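Local atomic coordinates of cell surface protein (Faecalibacterium prausnitzii A2-165, PDB entry 4GT6), a protein that is of unknown function but, as an extracellular leucine-rich repeat protein of the BspA type, probably binds other proteins at the bacterial surface. Residues A[16-26]-A[42-53]; A[146-157]-A[168-179]. All blocks are in the same frame, centred on the assembly; numbering follows the deposited sequence.

In the fold
The chain is one piece of a longer protein and carries its BspA-type leucine-rich repeats. Contact 1 lies at the N-terminal end, its centre about 37 Å from that of the chain, and contact 2 near the middle, its centre about 11 Å from the same point. The two centres are about 32 Å apart and the nearest atoms about 16 Å. Strand 47-54 of contact 1 pairs with 77-78, which leads through 104-105 to 127-128; strands 150-151 and 173-174 of contact 2 pair in the same parallel sense. Contact 1 is consistent with an N-terminal cap to the repeat stack, whereas contact 2 joins neighbouring turns within it. The sodium site, Ser297 and Glu320, belongs to neither.

Contact 1 of 2, residues A[16-26]-A[42-53]; sequences FILNADNTATI and VTHGAYIYPVSK. With EDO (1,2-ethanediol), chain O; EDO (1,2-ethanediol), chain Q.
Val42 CG2 sits almost exactly over the centre of the Phe16 ring, 3.5 Å from the centroid and 5° off the ring normal, and the same methyl touches Ala24 CB at 3.5 Å. A chi1 of 62° sets Phe16 CG between the backbone N and the carbonyl carbon, which presents the ring face to a valine arriving from the opposite direction. His44 CB lies at the ring edge. A second CH-pi contact repeats the theme: Leu18 CD2 lies over the centre of the Tyr49 ring, 3.5 Å from its centroid, the two side chains crossing at about a right angle. Further along, Ile26 CG1 packs on Val51 CG1 at 3.6 Å, which completes the close-packed apolar side.

Two beta hairpins meet here. One pairs strand 14-18 with 24-29, the other 41-44 with 47-54, and the parallel pairing of 24-29 with 47-54 joins them at the N-terminal end of the leucine-rich repeat stack. Ala24 N donates to Pro50 O and Ala24 O accepts from Ser52 N. The register then slips by one residue, a beta bulge, before Ile26 N reaches Lys53 O at 3.0 Å.

The other side is polar but well knit around Asn19. Its ND2 gives Thr23 OG1 a straight bond (171°) in the amide plane, which would fix the rotation of the amide. Thr23 OG1 is in turn bonded to Asp21 OD1 at 2.6 Å, while Ser52 OG lies 2.9 Å from Thr23 OG1. Looser are exposed Asn22 and Pro50 and the end of Lys53, whose NZ makes a long, weak ion pair with Glu77. A water joins Asn22 O, at the end of the 19-22 turn, to Ile48 O of strand 47-54. On strand 41-44, an ethanediol, probably from the crystallisation liquor, bonds to Thr43 O.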
loop_
_atom_site.group_PDB
_atom_site.type_symbol
_atom_site.label_atom_id
_atom_site.label_comp_id
_atom_site.label_asym_id
_atom_site.label_seq_id
_atom_site.Cartn_x
_atom_site.Cartn_y
_atom_site.Cartn_z
ATOM N N PHE A 16 -6.542 -14.528 31.554
ATOM C CA PHE A 16 -5.868 -15.434 30.641
ATOM C C PHE A 16 -6.606 -16.743 30.516
ATOM O O PHE A 16 -7.417 -17.116 31.378
ATOM C CB PHE A 16 -4.412 -15.692 31.121
ATOM C CG PHE A 16 -4.314 -16.349 32.486
ATOM C CD1 PHE A 16 -4.336 -15.580 33.651
ATOM C CD2 PHE A 16 -4.245 -17.740 32.608
ATOM C CE1 PHE A 16 -4.291 -16.190 34.915
ATOM C CE2 PHE A 16 -4.193 -18.347 33.875
ATOM C CZ PHE A 16 -4.180 -17.567 35.017
ATOM N N ILE A 17 -6.295 -17.451 29.446
ATOM C CA ILE A 17 -6.794 -18.804 29.184
ATOM C C ILE A 17 -5.570 -19.743 29.160
ATOM O O ILE A 17 -4.433 -19.276 28.990
ATOM C CB ILE A 17 -7.657 -18.904 27.902
ATOM C CG1 ILE A 17 -6.843 -18.546 26.627
ATOM C CG2 ILE A 17 -8.948 -18.065 28.047
ATOM C CD1 ILE A 17 -7.485 -18.924 25.278
ATOM N N LEU A 18 -5.813 -21.045 29.320
ATOM C CA LEU A 18 -4.753 -22.049 29.330
ATOM C C LEU A 18 -4.670 -22.725 27.985
ATOM O O LEU A 18 -5.690 -23.111 27.406
ATOM C CB LEU A 18 -4.989 -23.067 30.471
ATOM C CG LEU A 18 -5.230 -22.451 31.868
ATOM C CD1 LEU A 18 -5.583 -23.530 32.905
ATOM C CD2 LEU A 18 -4.030 -21.616 32.344
ATOM N N ASN A 19 -3.434 -22.850 27.471
ATOM C CA ASN A 19 -3.129 -23.477 26.186
ATOM C C ASN A 19 -2.831 -24.971 26.363
ATOM O O ASN A 19 -2.475 -25.400 27.468
ATOM C CB ASN A 19 -1.945 -22.762 25.557
ATOM C CG ASN A 19 -2.230 -21.288 25.351
ATOM O OD1 ASN A 19 -3.358 -20.898 25.063
ATOM N ND2 ASN A 19 -1.234 -20.452 25.543
ATOM N N ALA A 20 -2.957 -25.747 25.269
ATOM C CA ALA A 20 -2.721 -27.197 25.248
ATOM C C ALA A 20 -1.267 -27.573 25.631
ATOM O O ALA A 20 -1.039 -28.711 26.042
ATOM C CB ALA A 20 -3.039 -27.752 23.863
ATOM N N ASP A 21 -0.292 -26.647 25.461
ATOM C CA ASP A 21 1.123 -26.930 25.771
ATOM C C ASP A 21 1.509 -26.406 27.170
ATOM O O ASP A 21 2.694 -26.222 27.445
ATOM C CB ASP A 21 2.042 -26.320 24.691
ATOM C CG ASP A 21 2.053 -24.804 24.659
ATOM O OD1 ASP A 21 1.177 -24.187 25.306
ATOM O OD2 ASP A 21 2.933 -24.228 23.968
ATOM N N ASN A 22 0.515 -26.168 28.047
ATOM C CA ASN A 22 0.744 -25.693 29.430
ATOM C C ASN A 22 1.385 -24.291 29.511
ATOM O O ASN A 22 2.071 -23.979 30.477
ATOM C CB ASN A 22 1.563 -26.710 30.244
ATOM C CG ASN A 22 0.756 -27.922 30.577
ATOM O OD1 ASN A 22 -0.482 -27.871 30.647
ATOM N ND2 ASN A 22 1.437 -29.027 30.793
ATOM N N THR A 23 1.071 -23.438 28.541
ATOM C CA THR A 23 1.391 -22.013 28.570
ATOM C C THR A 23 0.055 -21.298 28.747
ATOM O O THR A 23 -0.999 -21.949 28.698
ATOM C CB THR A 23 2.133 -21.547 27.314
ATOM O OG1 THR A 23 1.291 -21.750 26.166
ATOM C CG2 THR A 23 3.515 -22.203 27.151
ATOM N N ALA A 24 0.090 -19.966 28.894
ATOM C CA ALA A 24 -1.113 -19.158 28.995
ATOM C C ALA A 24 -1.140 -18.106 27.910
ATOM O O ALA A 24 -0.093 -17.650 27.437
ATOM C CB ALA A 24 -1.181 -18.478 30.359
ATOM N N THR A 25 -2.351 -17.697 27.537
ATOM C CA THR A 25 -2.584 -16.587 26.617
ATOM C C THR A 25 -3.282 -15.502 27.389
ATOM O O THR A 25 -4.333 -15.786 27.972
ATOM C CB THR A 25 -3.416 -17.038 25.407
ATOM O OG1 THR A 25 -2.662 -17.997 24.659
ATOM C CG2 THR A 25 -3.859 -15.831 24.493
ATOM N N ILE A 26 -2.736 -14.270 27.385
ATOM C CA ILE A 26 -3.410 -13.100 28.008
ATOM C C ILE A 26 -4.633 -12.773 27.161
ATOM O O ILE A 26 -4.494 -12.596 25.956
ATOM C CB ILE A 26 -2.462 -11.868 28.100
ATOM C CG1 ILE A 26 -1.205 -12.138 28.968
ATOM C CG2 ILE A 26 -3.235 -10.596 28.558
ATOM C CD1 ILE A 26 -1.433 -12.642 30.350
ATOM N N VAL A 42 1.875 -16.502 34.817
ATOM C CA VAL A 42 0.607 -16.353 35.538
ATOM C C VAL A 42 0.391 -17.630 36.351
ATOM O O VAL A 42 0.886 -18.703 35.977
ATOM C CB VAL A 42 -0.615 -16.016 34.638
ATOM C CG1 VAL A 42 -0.499 -14.605 34.041
ATOM C CG2 VAL A 42 -0.819 -17.064 33.542
ATOM N N THR A 43 -0.349 -17.507 37.447
ATOM C CA THR A 43 -0.635 -18.643 38.323
ATOM C C THR A 43 -2.123 -18.966 38.298
ATOM O O THR A 43 -2.964 -18.060 38.309
ATOM C CB THR A 43 -0.140 -18.348 39.756
ATOM O OG1 THR A 43 1.264 -18.098 39.699
ATOM C CG2 THR A 43 -0.404 -19.516 40.737
ATOM N N HIS A 44 -2.433 -20.272 38.246
ATOM C CA HIS A 44 -3.784 -20.789 38.396
ATOM C C HIS A 44 -3.731 -22.128 39.140
ATOM O O HIS A 44 -3.069 -23.067 38.699
ATOM C CB HIS A 44 -4.557 -20.919 37.076
ATOM C CG HIS A 44 -5.959 -21.380 37.321
ATOM N ND1 HIS A 44 -6.378 -22.647 36.946
ATOM C CD2 HIS A 44 -6.948 -20.783 38.034
ATOM C CE1 HIS A 44 -7.623 -22.753 37.384
ATOM N NE2 HIS A 44 -8.005 -21.662 38.054
ATOM N N GLY A 45 -4.405 -22.185 40.282
ATOM C CA GLY A 45 -4.424 -23.386 41.110
ATOM C C GLY A 45 -3.039 -23.746 41.607
ATOM O O GLY A 45 -2.331 -22.893 42.149
ATOM N N ALA A 46 -2.620 -24.991 41.336
ATOM C CA ALA A 46 -1.321 -25.543 41.743
ATOM C C ALA A 46 -0.198 -25.263 40.729
ATOM O O ALA A 46 0.938 -25.670 40.984
ATOM C CB ALA A 46 -1.450 -27.051 41.940
ATOM N N TYR A 47 -0.498 -24.600 39.589
ATOM C CA TYR A 47 0.514 -24.442 38.542
ATOM C C TYR A 47 0.798 -23.012 38.112
ATOM O O TYR A 47 -0.055 -22.131 38.177
ATOM C CB TYR A 47 0.137 -25.259 37.278
ATOM C CG TYR A 47 -0.116 -26.731 37.551
ATOM C CD1 TYR A 47 0.939 -27.632 37.672
ATOM C CD2 TYR A 47 -1.413 -27.229 37.655
ATOM C CE1 TYR A 47 0.709 -28.991 37.931
ATOM C CE2 TYR A 47 -1.655 -28.581 37.924
ATOM C CZ TYR A 47 -0.593 -29.460 38.052
ATOM O OH TYR A 47 -0.845 -30.793 38.311
ATOM N N ILE A 48 2.027 -22.825 37.643
ATOM C CA ILE A 48 2.557 -21.588 37.054
ATOM C C ILE A 48 2.610 -21.808 35.540
ATOM O O ILE A 48 3.081 -22.846 35.079
ATOM C CB ILE A 48 3.950 -21.261 37.675
ATOM C CG1 ILE A 48 3.787 -20.885 39.176
ATOM C CG2 ILE A 48 4.663 -20.141 36.897
ATOM C CD1 ILE A 48 5.093 -20.836 40.011
ATOM N N TYR A 49 2.118 -20.833 34.777
ATOM C CA TYR A 49 2.074 -20.899 33.334
ATOM C C TYR A 49 2.901 -19.806 32.728
ATOM O O TYR A 49 2.583 -18.649 32.943
ATOM C CB TYR A 49 0.618 -20.762 32.820
ATOM C CG TYR A 49 -0.276 -21.886 33.283
ATOM C CD1 TYR A 49 -0.884 -21.849 34.538
ATOM C CD2 TYR A 49 -0.509 -22.992 32.475
ATOM C CE1 TYR A 49 -1.667 -22.912 34.993
ATOM C CE2 TYR A 49 -1.287 -24.060 32.917
ATOM C CZ TYR A 49 -1.892 -23.998 34.168
ATOM O OH TYR A 49 -2.659 -25.049 34.606
ATOM N N PRO A 50 3.902 -20.110 31.887
ATOM C CA PRO A 50 4.551 -19.018 31.123
ATOM C C PRO A 50 3.547 -18.405 30.145
ATOM O O PRO A 50 2.695 -19.122 29.606
ATOM C CB PRO A 50 5.673 -19.746 30.341
ATOM C CG PRO A 50 5.798 -21.083 30.998
ATOM C CD PRO A 50 4.419 -21.425 31.474
ATOM N N VAL A 51 3.627 -17.085 29.909
ATOM C CA VAL A 51 2.729 -16.409 28.961
ATOM C C VAL A 51 3.346 -16.481 27.554
ATOM O O VAL A 51 4.351 -15.820 27.285
ATOM C CB VAL A 51 2.452 -14.960 29.426
ATOM C CG1 VAL A 51 1.692 -14.165 28.364
ATOM C CG2 VAL A 51 1.689 -14.963 30.757
ATOM N N SER A 52 2.732 -17.264 26.659
ATOM C CA SER A 52 3.255 -17.469 25.295
ATOM C C SER A 52 2.575 -16.578 24.264
ATOM O O SER A 52 3.076 -16.453 23.138
ATOM C CB SER A 52 3.088 -18.934 24.874
ATOM O OG SER A 52 1.704 -19.247 24.838
ATOM N N LYS A 53 1.440 -15.952 24.629
ATOM C CA LYS A 53 0.717 -15.163 23.641
ATOM C C LYS A 53 -0.033 -14.000 24.244
ATOM O O LYS A 53 -0.609 -14.110 25.333
ATOM C CB LYS A 53 -0.285 -16.088 22.879
ATOM C CG LYS A 53 -1.198 -15.354 21.876
ATOM C CD LYS A 53 -2.083 -16.333 21.089
ATOM C CE LYS A 53 -2.994 -15.614 20.099
ATOM N NZ LYS A 53 -3.922 -16.617 19.480
HETATM C C1 EDO O . 3.133 -22.377 42.825
HETATM O O1 EDO O . 3.239 -23.190 41.668
HETATM C C2 EDO O . 1.762 -21.667 42.843
HETATM O O2 EDO O . 0.713 -22.622 42.819
HETATM C C1 EDO Q . -2.441 -15.716 42.136
HETATM O O1 EDO Q . -2.723 -14.331 42.029
HETATM C C2 EDO Q . -3.612 -16.525 41.528
HETATM O O2 EDO Q . -3.757 -16.180 40.160
HETATM O O HOH W 1 2.708 -24.797 33.092
#

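Contact 2 of 2, residues A[146-157]-A[168-179]; sequences EGVTSVADGMFS and PDSVTAIEERAF. With EDO (1,2-ethanediol), chain G.
Ser170 holds OG between its backbone N and carbonyl carbon (chi1 54°), turned at the neighbouring loop, where the hydroxyl accepts from Gly147 N at 2.9 Å and donates to Val148 O at 2.7 Å, approaching from above the carbonyl plane. Beside it, in one of its two deposited conformers, Glu146 bends at chi2 and turns its carboxylate to the amides of Asp169 and Ser170, a grip that remains doubtful for that reason. Replacing Ser170 by an alanine would probably leave Gly147 N and Val148 O without this shared partner, with a small gap where the hydroxyl sat.

The bonding continues as a ladder between successive turns of the leucine-rich repeat solenoid: Thr172 N to Thr149 O, Val151 N to Ala173 O, Glu175 N to Val151 O, Gly154 N to Glu176 O and Phe156 N to Ala178 O. Inside, Val151 CG1 meets Ala178 CB at 3.7 Å, and the near-parallel rings of Phe156 and Phe179 are slid apart so that they barely overlap, Phe156 CD2 touching Phe179 CE1. Outside, a water links Ser150 OG to Glu175 OE2, which also salt-bridges Arg195. Ser157 OG closes the ladder on Arg177 O at 2.6 Å. Acting as acceptor and donor at once, the single Ser170 hydroxyl satisfies both an amide and a carbonyl of the facing loop, polar groups that the backbone ladder does not pair.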
loop_
_atom_site.group_PDB
_atom_site.type_symbol
_atom_site.label_atom_id
_atom_site.label_comp_id
_atom_site.label_asym_id
_atom_site.label_seq_id
_atom_site.Cartn_x
_atom_site.Cartn_y
_atom_site.Cartn_z
ATOM N N GLU A 146 14.825 -13.242 7.472
ATOM C CA GLU A 146 14.763 -14.455 6.661
ATOM C C GLU A 146 13.806 -15.435 7.353
ATOM O O GLU A 146 13.835 -15.568 8.571
ATOM C CB GLU A 146 16.178 -15.052 6.442
ATOM C CG GLU A 146 17.093 -14.201 5.554
ATOM C CD GLU A 146 16.792 -14.145 4.061
ATOM O OE1 GLU A 146 15.901 -14.896 3.602
ATOM O OE2 GLU A 146 17.421 -13.321 3.354
ATOM N N GLY A 147 12.919 -16.050 6.582
ATOM C CA GLY A 147 11.923 -16.951 7.156
ATOM C C GLY A 147 10.517 -16.436 6.918
ATOM O O GLY A 147 9.570 -17.226 6.858
ATOM N N VAL A 148 10.367 -15.105 6.737
ATOM C CA VAL A 148 9.082 -14.514 6.360
ATOM C C VAL A 148 8.890 -14.795 4.851
ATOM O O VAL A 148 9.785 -14.478 4.069
ATOM C CB VAL A 148 8.994 -13.014 6.696
ATOM C CG1 VAL A 148 7.704 -12.419 6.115
ATOM C CG2 VAL A 148 9.037 -12.787 8.221
ATOM N N THR A 149 7.765 -15.410 4.454
ATOM C CA THR A 149 7.595 -15.811 3.036
ATOM C C THR A 149 6.699 -14.879 2.229
ATOM O O THR A 149 6.601 -15.036 1.009
ATOM C CB THR A 149 7.124 -17.272 2.935
ATOM O OG1 THR A 149 5.908 -17.420 3.687
ATOM C CG2 THR A 149 8.192 -18.255 3.455
ATOM N N SER A 150 6.056 -13.907 2.871
ATOM C CA SER A 150 5.304 -12.899 2.117
ATOM C C SER A 150 5.107 -11.643 2.920
ATOM O O SER A 150 5.174 -11.667 4.146
ATOM C CB SER A 150 3.949 -13.422 1.635
ATOM O OG SER A 150 3.080 -13.701 2.714
ATOM N N VAL A 151 4.868 -10.530 2.223
ATOM C CA VAL A 151 4.546 -9.278 2.887
ATOM C C VAL A 151 3.044 -9.187 2.725
ATOM O O VAL A 151 2.572 -8.993 1.600
ATOM C CB VAL A 151 5.319 -8.063 2.311
ATOM C CG1 VAL A 151 4.874 -6.769 3.012
ATOM C CG2 VAL A 151 6.817 -8.263 2.482
ATOM N N ALA A 152 2.287 -9.415 3.814
ATOM C CA ALA A 152 0.815 -9.484 3.741
ATOM C C ALA A 152 0.200 -8.139 3.318
ATOM O O ALA A 152 0.859 -7.099 3.395
ATOM C CB ALA A 152 0.239 -9.958 5.070
ATOM N N ASP A 153 -1.028 -8.179 2.800
ATOM C CA ASP A 153 -1.700 -7.001 2.247
ATOM C C ASP A 153 -1.777 -5.844 3.240
ATOM O O ASP A 153 -2.033 -6.057 4.428
ATOM C CB ASP A 153 -3.105 -7.342 1.729
ATOM C CG ASP A 153 -4.068 -7.843 2.774
ATOM O OD1 ASP A 153 -3.988 -9.046 3.133
ATOM O OD2 ASP A 153 -4.866 -7.034 3.268
ATOM N N GLY A 154 -1.478 -4.652 2.739
ATOM C CA GLY A 154 -1.534 -3.402 3.491
ATOM C C GLY A 154 -0.634 -3.338 4.704
ATOM O O GLY A 154 -0.860 -2.509 5.582
HETATM N N MSE A 155 0.394 -4.201 4.758
HETATM C CA MSE A 155 1.255 -4.287 5.945
HETATM C C MSE A 155 1.828 -2.939 6.365
HETATM O O MSE A 155 1.789 -2.648 7.567
HETATM C CB MSE A 155 2.390 -5.301 5.787
HETATM C CG MSE A 155 3.336 -5.345 7.023
HETATM SE SE MSE A 155 4.549 -6.826 6.936
HETATM C CE MSE A 155 3.187 -8.095 6.730
ATOM N N PHE A 156 2.337 -2.125 5.436
ATOM C CA PHE A 156 2.887 -0.827 5.796
ATOM C C PHE A 156 2.174 0.293 5.091
ATOM O O PHE A 156 2.770 1.359 4.925
ATOM C CB PHE A 156 4.395 -0.753 5.474
ATOM C CG PHE A 156 5.224 -1.786 6.201
ATOM C CD1 PHE A 156 5.495 -1.655 7.562
ATOM C CD2 PHE A 156 5.736 -2.886 5.527
ATOM C CE1 PHE A 156 6.251 -2.628 8.241
ATOM C CE2 PHE A 156 6.522 -3.841 6.200
ATOM C CZ PHE A 156 6.750 -3.713 7.550
ATOM N N SER A 157 0.893 0.113 4.742
ATOM C CA SER A 157 0.180 1.216 4.096
ATOM C C SER A 157 0.220 2.480 4.968
ATOM O O SER A 157 -0.027 2.396 6.178
ATOM C CB SER A 157 -1.275 0.849 3.817
ATOM O OG SER A 157 -1.363 -0.300 3.000
ATOM N N PRO A 168 13.766 -10.066 2.861
ATOM C CA PRO A 168 14.667 -11.225 2.789
ATOM C C PRO A 168 14.483 -12.047 1.522
ATOM O O PRO A 168 13.457 -11.939 0.854
ATOM C CB PRO A 168 14.231 -12.044 4.008
ATOM C CG PRO A 168 12.783 -11.793 4.123
ATOM C CD PRO A 168 12.586 -10.356 3.703
ATOM N N ASP A 169 15.447 -12.940 1.247
ATOM C CA ASP A 169 15.403 -13.842 0.097
ATOM C C ASP A 169 14.181 -14.779 0.143
ATOM O O ASP A 169 13.694 -15.203 -0.901
ATOM C CB ASP A 169 16.703 -14.666 0.060
ATOM C CG ASP A 169 17.984 -13.859 -0.167
ATOM O OD1 ASP A 169 17.888 -12.680 -0.593
ATOM O OD2 ASP A 169 19.083 -14.421 0.040
ATOM N N SER A 170 13.639 -15.056 1.356
ATOM C CA SER A 170 12.514 -15.977 1.511
ATOM C C SER A 170 11.163 -15.397 1.032
ATOM O O SER A 170 10.213 -16.161 0.871
ATOM C CB SER A 170 12.407 -16.431 2.971
ATOM O OG SER A 170 12.348 -15.331 3.865
ATOM N N VAL A 171 11.066 -14.065 0.790
ATOM C CA VAL A 171 9.786 -13.467 0.397
ATOM C C VAL A 171 9.429 -13.879 -1.051
ATOM O O VAL A 171 10.229 -13.677 -1.974
ATOM C CB VAL A 171 9.774 -11.924 0.616
ATOM C CG1 VAL A 171 8.651 -11.246 -0.184
ATOM C CG2 VAL A 171 9.605 -11.604 2.098
ATOM N N THR A 172 8.233 -14.465 -1.225
ATOM C CA THR A 172 7.763 -14.874 -2.557
ATOM C C THR A 172 6.623 -13.985 -3.054
ATOM O O THR A 172 6.241 -14.090 -4.228
ATOM C CB THR A 172 7.312 -16.347 -2.584
ATOM O OG1 THR A 172 6.059 -16.472 -1.903
ATOM C CG2 THR A 172 8.356 -17.295 -2.009
ATOM N N ALA A 173 6.036 -13.172 -2.161
ATOM C CA ALA A 173 4.918 -12.315 -2.546
ATOM C C ALA A 173 4.909 -11.036 -1.772
ATOM O O ALA A 173 5.205 -11.029 -0.579
ATOM C CB ALA A 173 3.578 -13.040 -2.358
ATOM N N ILE A 174 4.582 -9.941 -2.460
ATOM C CA ILE A 174 4.377 -8.616 -1.860
ATOM C C ILE A 174 2.929 -8.327 -2.165
ATOM O O ILE A 174 2.598 -8.036 -3.313
ATOM C CB ILE A 174 5.363 -7.542 -2.382
ATOM C CG1 ILE A 174 6.818 -7.946 -2.124
ATOM C CG2 ILE A 174 5.034 -6.156 -1.780
ATOM C CD1 ILE A 174 7.841 -7.077 -2.949
ATOM N N GLU A 175 2.050 -8.432 -1.162
ATOM C CA GLU A 175 0.614 -8.379 -1.438
ATOM C C GLU A 175 0.092 -6.967 -1.684
ATOM O O GLU A 175 0.818 -5.982 -1.528
ATOM C CB GLU A 175 -0.211 -9.118 -0.345
ATOM C CG GLU A 175 0.207 -10.575 -0.083
ATOM C CD GLU A 175 0.087 -11.607 -1.202
ATOM O OE1 GLU A 175 -0.259 -11.239 -2.349
ATOM O OE2 GLU A 175 0.364 -12.797 -0.932
ATOM N N GLU A 176 -1.167 -6.874 -2.096
ATOM C CA GLU A 176 -1.812 -5.604 -2.411
ATOM C C GLU A 176 -1.593 -4.540 -1.359
ATOM O O GLU A 176 -1.758 -4.815 -0.162
ATOM C CB GLU A 176 -3.332 -5.805 -2.545
ATOM C CG GLU A 176 -3.759 -6.496 -3.822
ATOM C CD GLU A 176 -5.257 -6.667 -3.987
ATOM O OE1 GLU A 176 -6.010 -6.296 -3.056
ATOM O OE2 GLU A 176 -5.677 -7.200 -5.043
ATOM N N ARG A 177 -1.249 -3.309 -1.812
ATOM C CA ARG A 177 -1.098 -2.114 -0.962
ATOM C C ARG A 177 -0.053 -2.280 0.166
ATOM O O ARG A 177 -0.044 -1.481 1.107
ATOM C CB ARG A 177 -2.473 -1.707 -0.346
ATOM C CG ARG A 177 -3.621 -1.627 -1.371
ATOM C CD ARG A 177 -4.959 -1.144 -0.804
ATOM N NE ARG A 177 -4.888 0.166 -0.149
ATOM C CZ ARG A 177 -4.831 1.335 -0.780
ATOM N NH1 ARG A 177 -4.812 1.384 -2.107
ATOM N NH2 ARG A 177 -4.772 2.465 -0.088
ATOM N N ALA A 178 0.863 -3.260 0.062
ATOM C CA ALA A 178 1.853 -3.479 1.148
ATOM C C ALA A 178 2.664 -2.222 1.515
ATOM O O ALA A 178 2.905 -2.002 2.706
ATOM C CB ALA A 178 2.807 -4.603 0.767
ATOM N N PHE A 179 3.058 -1.378 0.516
ATOM C CA PHE A 179 3.859 -0.173 0.799
ATOM C C PHE A 179 3.191 1.080 0.287
ATOM O O PHE A 179 3.876 2.084 0.053
ATOM C CB PHE A 179 5.273 -0.302 0.181
ATOM C CG PHE A 179 6.034 -1.466 0.760
ATOM C CD1 PHE A 179 6.655 -1.363 1.999
ATOM C CD2 PHE A 179 6.072 -2.691 0.098
ATOM C CE1 PHE A 179 7.317 -2.461 2.560
ATOM C CE2 PHE A 179 6.776 -3.775 0.637
ATOM C CZ PHE A 179 7.393 -3.652 1.859
HETATM C C1 EDO G . -5.292 4.538 -4.119
HETATM O O1 EDO G . -5.715 3.202 -3.898
HETATM C C2 EDO G . -3.788 4.521 -4.485
HETATM O O2 EDO G . -3.033 4.101 -3.376
HETATM O O HOH W 2 4.391 -17.220 0.201
HETATM O O HOH W 3 0.558 -13.710 1.440
HETATM O O HOH W 4 -4.153 -0.289 2.630
#